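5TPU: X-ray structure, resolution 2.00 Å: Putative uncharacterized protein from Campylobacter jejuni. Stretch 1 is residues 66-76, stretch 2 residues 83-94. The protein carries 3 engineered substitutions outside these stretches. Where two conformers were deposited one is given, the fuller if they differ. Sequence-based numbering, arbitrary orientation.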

# COMPACT_ATOMS: atom_id res chain seq x y z
N MET A 66 -7.48 -5.50 1.68
CA MET A 66 -7.03 -6.85 1.52
C MET A 66 -6.47 -6.99 0.10
O MET A 66 -7.22 -7.18 -0.84
CB MET A 66 -8.21 -7.83 1.73
CG MET A 66 -8.02 -8.90 2.76
SD MET A 66 -7.02 -8.48 4.20
CE MET A 66 -6.04 -9.96 4.25
N MET A 67 -5.16 -6.87 -0.02
CA MET A 67 -4.46 -7.06 -1.27
C MET A 67 -4.51 -8.48 -1.80
O MET A 67 -4.46 -8.69 -3.00
CB MET A 67 -2.98 -6.68 -1.11
CG MET A 67 -2.75 -5.21 -1.00
SD MET A 67 -2.98 -4.35 -2.56
CE MET A 67 -2.47 -5.52 -3.80
N SER A 68 -4.57 -9.45 -0.90
CA SER A 68 -4.84 -10.81 -1.32
C SER A 68 -5.42 -11.59 -0.19
O SER A 68 -5.13 -11.30 0.98
CB SER A 68 -3.59 -11.50 -1.86
OG SER A 68 -2.65 -11.65 -0.84
N GLY A 69 -6.30 -12.53 -0.55
CA GLY A 69 -6.95 -13.35 0.42
C GLY A 69 -7.99 -12.65 1.27
O GLY A 69 -8.57 -11.67 0.86
N SER A 70 -8.18 -13.13 2.48
CA SER A 70 -9.25 -12.63 3.28
C SER A 70 -8.97 -12.63 4.76
O SER A 70 -8.06 -13.28 5.27
CB SER A 70 -10.56 -13.36 2.98
OG SER A 70 -10.51 -14.64 3.54
N CYS A 71 -9.77 -11.84 5.44
CA CYS A 71 -9.81 -11.81 6.90
C CYS A 71 -11.13 -11.21 7.40
O CYS A 71 -11.87 -10.67 6.62
CB CYS A 71 -8.64 -11.03 7.51
SG CYS A 71 -8.84 -9.25 7.38
N ASP A 72 -11.37 -11.36 8.69
CA ASP A 72 -12.44 -10.74 9.44
C ASP A 72 -11.84 -9.72 10.38
O ASP A 72 -10.80 -9.99 11.03
CB ASP A 72 -13.21 -11.79 10.27
CG ASP A 72 -13.87 -12.81 9.41
OD1 ASP A 72 -14.28 -12.44 8.28
OD2 ASP A 72 -13.95 -13.96 9.84
N ILE A 73 -12.49 -8.56 10.42
CA ILE A 73 -12.21 -7.48 11.34
C ILE A 73 -13.45 -7.32 12.17
O ILE A 73 -14.53 -7.04 11.63
CB ILE A 73 -11.99 -6.09 10.70
CG1 ILE A 73 -11.61 -6.20 9.23
CG2 ILE A 73 -11.08 -5.25 11.59
CD1 ILE A 73 -10.30 -5.55 8.81
N ILE A 74 -13.29 -7.48 13.47
CA ILE A 74 -14.32 -7.10 14.39
C ILE A 74 -14.04 -5.68 14.86
O ILE A 74 -13.01 -5.37 15.44
CB ILE A 74 -14.37 -8.08 15.54
CG1 ILE A 74 -14.49 -9.49 14.97
CG2 ILE A 74 -15.54 -7.74 16.47
CD1 ILE A 74 -14.93 -10.52 15.98
N LEU A 75 -14.95 -4.78 14.55
CA LEU A 75 -14.86 -3.41 14.99
C LEU A 75 -15.77 -3.21 16.21
O LEU A 75 -16.81 -3.88 16.31
CB LEU A 75 -15.30 -2.47 13.89
CG LEU A 75 -14.51 -2.42 12.58
CD1 LEU A 75 -15.29 -1.59 11.56
CD2 LEU A 75 -13.17 -1.77 12.80
N ASN A 76 -15.36 -2.29 17.10
CA ASN A 76 -16.08 -1.99 18.32
C ASN A 76 -15.96 -0.50 18.68
O ASN A 76 -14.84 0.05 18.79
CB ASN A 76 -15.56 -2.87 19.46
CG ASN A 76 -16.42 -2.79 20.69
OD1 ASN A 76 -16.70 -1.72 21.20
ND2 ASN A 76 -16.89 -3.94 21.14
N LYS A 83 -18.68 -7.39 12.68
CA LYS A 83 -17.69 -8.21 12.02
C LYS A 83 -17.74 -7.82 10.57
O LYS A 83 -18.81 -7.56 10.02
CB LYS A 83 -17.98 -9.70 12.16
CG LYS A 83 -16.87 -10.60 11.62
CD LYS A 83 -17.22 -12.09 11.64
CE LYS A 83 -17.22 -12.66 13.06
NZ LYS A 83 -17.06 -14.14 13.05
N ILE A 84 -16.59 -7.70 9.96
CA ILE A 84 -16.53 -7.33 8.55
C ILE A 84 -15.49 -8.20 7.90
O ILE A 84 -14.39 -8.27 8.43
CB ILE A 84 -16.08 -5.89 8.39
CG1 ILE A 84 -17.01 -5.03 9.26
CG2 ILE A 84 -16.13 -5.55 6.91
CD1 ILE A 84 -16.83 -3.55 9.15
N CYS A 85 -15.87 -8.85 6.80
CA CYS A 85 -14.99 -9.65 5.99
C CYS A 85 -14.41 -8.79 4.89
O CYS A 85 -15.14 -8.23 4.06
CB CYS A 85 -15.72 -10.83 5.35
SG CYS A 85 -14.55 -11.88 4.41
N LEU A 86 -13.09 -8.70 4.86
CA LEU A 86 -12.39 -8.10 3.72
C LEU A 86 -11.85 -9.23 2.84
O LEU A 86 -11.20 -10.17 3.33
CB LEU A 86 -11.23 -7.27 4.21
CG LEU A 86 -11.48 -6.13 5.19
CD1 LEU A 86 -10.19 -5.29 5.29
CD2 LEU A 86 -12.61 -5.26 4.68
N ASN A 87 -12.17 -9.19 1.56
CA ASN A 87 -11.82 -10.33 0.69
C ASN A 87 -11.54 -9.98 -0.74
O ASN A 87 -11.45 -10.86 -1.63
CB ASN A 87 -12.83 -11.47 0.85
CG ASN A 87 -14.24 -11.13 0.39
OD1 ASN A 87 -15.17 -11.97 0.48
ND2 ASN A 87 -14.43 -9.94 -0.10
N ARG A 88 -11.37 -8.69 -0.96
CA ARG A 88 -11.05 -8.21 -2.28
C ARG A 88 -10.23 -6.93 -2.28
O ARG A 88 -10.39 -6.08 -1.40
CB ARG A 88 -12.35 -8.10 -3.10
CG ARG A 88 -13.50 -7.31 -2.48
CD ARG A 88 -14.78 -7.50 -3.29
NE ARG A 88 -14.47 -7.15 -4.68
CZ ARG A 88 -14.88 -7.81 -5.75
NH1 ARG A 88 -14.46 -7.42 -6.93
NH2 ARG A 88 -15.69 -8.85 -5.63
N PRO A 89 -9.37 -6.73 -3.30
CA PRO A 89 -8.46 -5.60 -3.24
C PRO A 89 -9.03 -4.28 -3.69
O PRO A 89 -8.33 -3.29 -3.68
CB PRO A 89 -7.32 -6.00 -4.18
CG PRO A 89 -7.88 -7.00 -5.07
CD PRO A 89 -9.07 -7.63 -4.43
N ASP A 90 -10.28 -4.27 -4.12
CA ASP A 90 -10.89 -3.04 -4.54
C ASP A 90 -11.88 -2.55 -3.51
O ASP A 90 -12.67 -1.68 -3.81
CB ASP A 90 -11.59 -3.21 -5.90
CG ASP A 90 -12.61 -4.34 -5.90
OD1 ASP A 90 -13.03 -4.72 -7.00
OD2 ASP A 90 -12.93 -4.93 -4.84
N ILE A 91 -11.80 -3.08 -2.30
CA ILE A 91 -12.55 -2.58 -1.17
C ILE A 91 -11.60 -2.16 -0.07
O ILE A 91 -10.62 -2.84 0.24
CB ILE A 91 -13.56 -3.58 -0.65
CG1 ILE A 91 -14.69 -3.71 -1.68
CG2 ILE A 91 -14.17 -3.10 0.68
CD1 ILE A 91 -15.75 -4.70 -1.30
N GLY A 92 -11.89 -0.99 0.48
CA GLY A 92 -11.07 -0.38 1.53
C GLY A 92 -11.97 -0.23 2.73
O GLY A 92 -13.12 0.10 2.57
N LEU A 93 -11.46 -0.50 3.91
CA LEU A 93 -12.21 -0.25 5.15
C LEU A 93 -11.61 0.92 5.89
O LEU A 93 -10.46 0.88 6.30
CB LEU A 93 -12.25 -1.51 6.02
CG LEU A 93 -12.81 -1.31 7.44
CD1 LEU A 93 -14.25 -0.86 7.37
CD2 LEU A 93 -12.69 -2.56 8.27
N TYR A 94 -12.36 2.00 5.96
CA TYR A 94 -11.94 3.14 6.72
C TYR A 94 -12.22 2.83 8.16
O TYR A 94 -13.34 2.46 8.48
CB TYR A 94 -12.69 4.40 6.30
CG TYR A 94 -12.44 5.56 7.24
CD1 TYR A 94 -11.24 6.20 7.26
CD2 TYR A 94 -13.44 6.01 8.09
CE1 TYR A 94 -10.99 7.25 8.10
CE2 TYR A 94 -13.22 7.08 8.94
CZ TYR A 94 -11.99 7.69 8.94
OH TYR A 94 -11.74 8.73 9.80
O HOH W 1 -10.32 -5.26 1.14

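Leu86, Met66 and Lys83 are the residues most covered by the opposing stretch, and each marks a different part of the contact. Strands 71-76 and 83-86 run antiparallel, and Leu86 closes a hydrogen-bonded pair with Cys71: Cys71 N donates to Leu86 O at 3.0 Å, and Leu86 N donates to Cys71 O at 2.9 Å. Two residues along, the pattern repeats, with Ile73 N to Ile84 O at 2.8 Å and Ile84 N to Ile73 O at 2.7 Å. Alternation of the strands places the side chains of Cys71, Ile73, Ile84 and Leu86 on one face of the sheet. There Ile73 CD1 lies 3.5 Å from Leu86 CD1 and 3.9 Å from Leu93 CD2, so that strand 91-94 also packs against this apolar layer. Leu75 extends the layer, its CD1 3.5 Å from Ile84 CD1.

Met66 also packs against Leu86, its CG 3.9 Å from Leu86 CB, although the end of its side chain leads away from stretch 2. Its backbone is held differently from that of the paired strands. Met66 O receives a CA-H...O contact from Pro89 CA at 3.1 Å, while a single water accepts from Met66 N (2.9 Å) and donates to Arg88 O (2.7 Å) and Ile91 O (2.6 Å). The water thus ties stretch 1 to both ends of the type I turn from Arg88 to Ile91, whose own Ile91 N to Arg88 O bond is weak at 3.4 Å. Within that turn, Arg88 NE forms a salt bridge with Asp90 OD2 at 2.7 Å.

Lys83 lies on the opposite face, with Asp72, Ile74 and Cys85. Lys83 CA comes nearest, 3.4 Å from Ile73 O; of its side chain, CG lies 4.1 Å from Asp72 CB and 4.3 Å from Ile74 CG1. Lys83 NZ remains 4.5 Å from Asp72 OD2, beyond salt-bridge range.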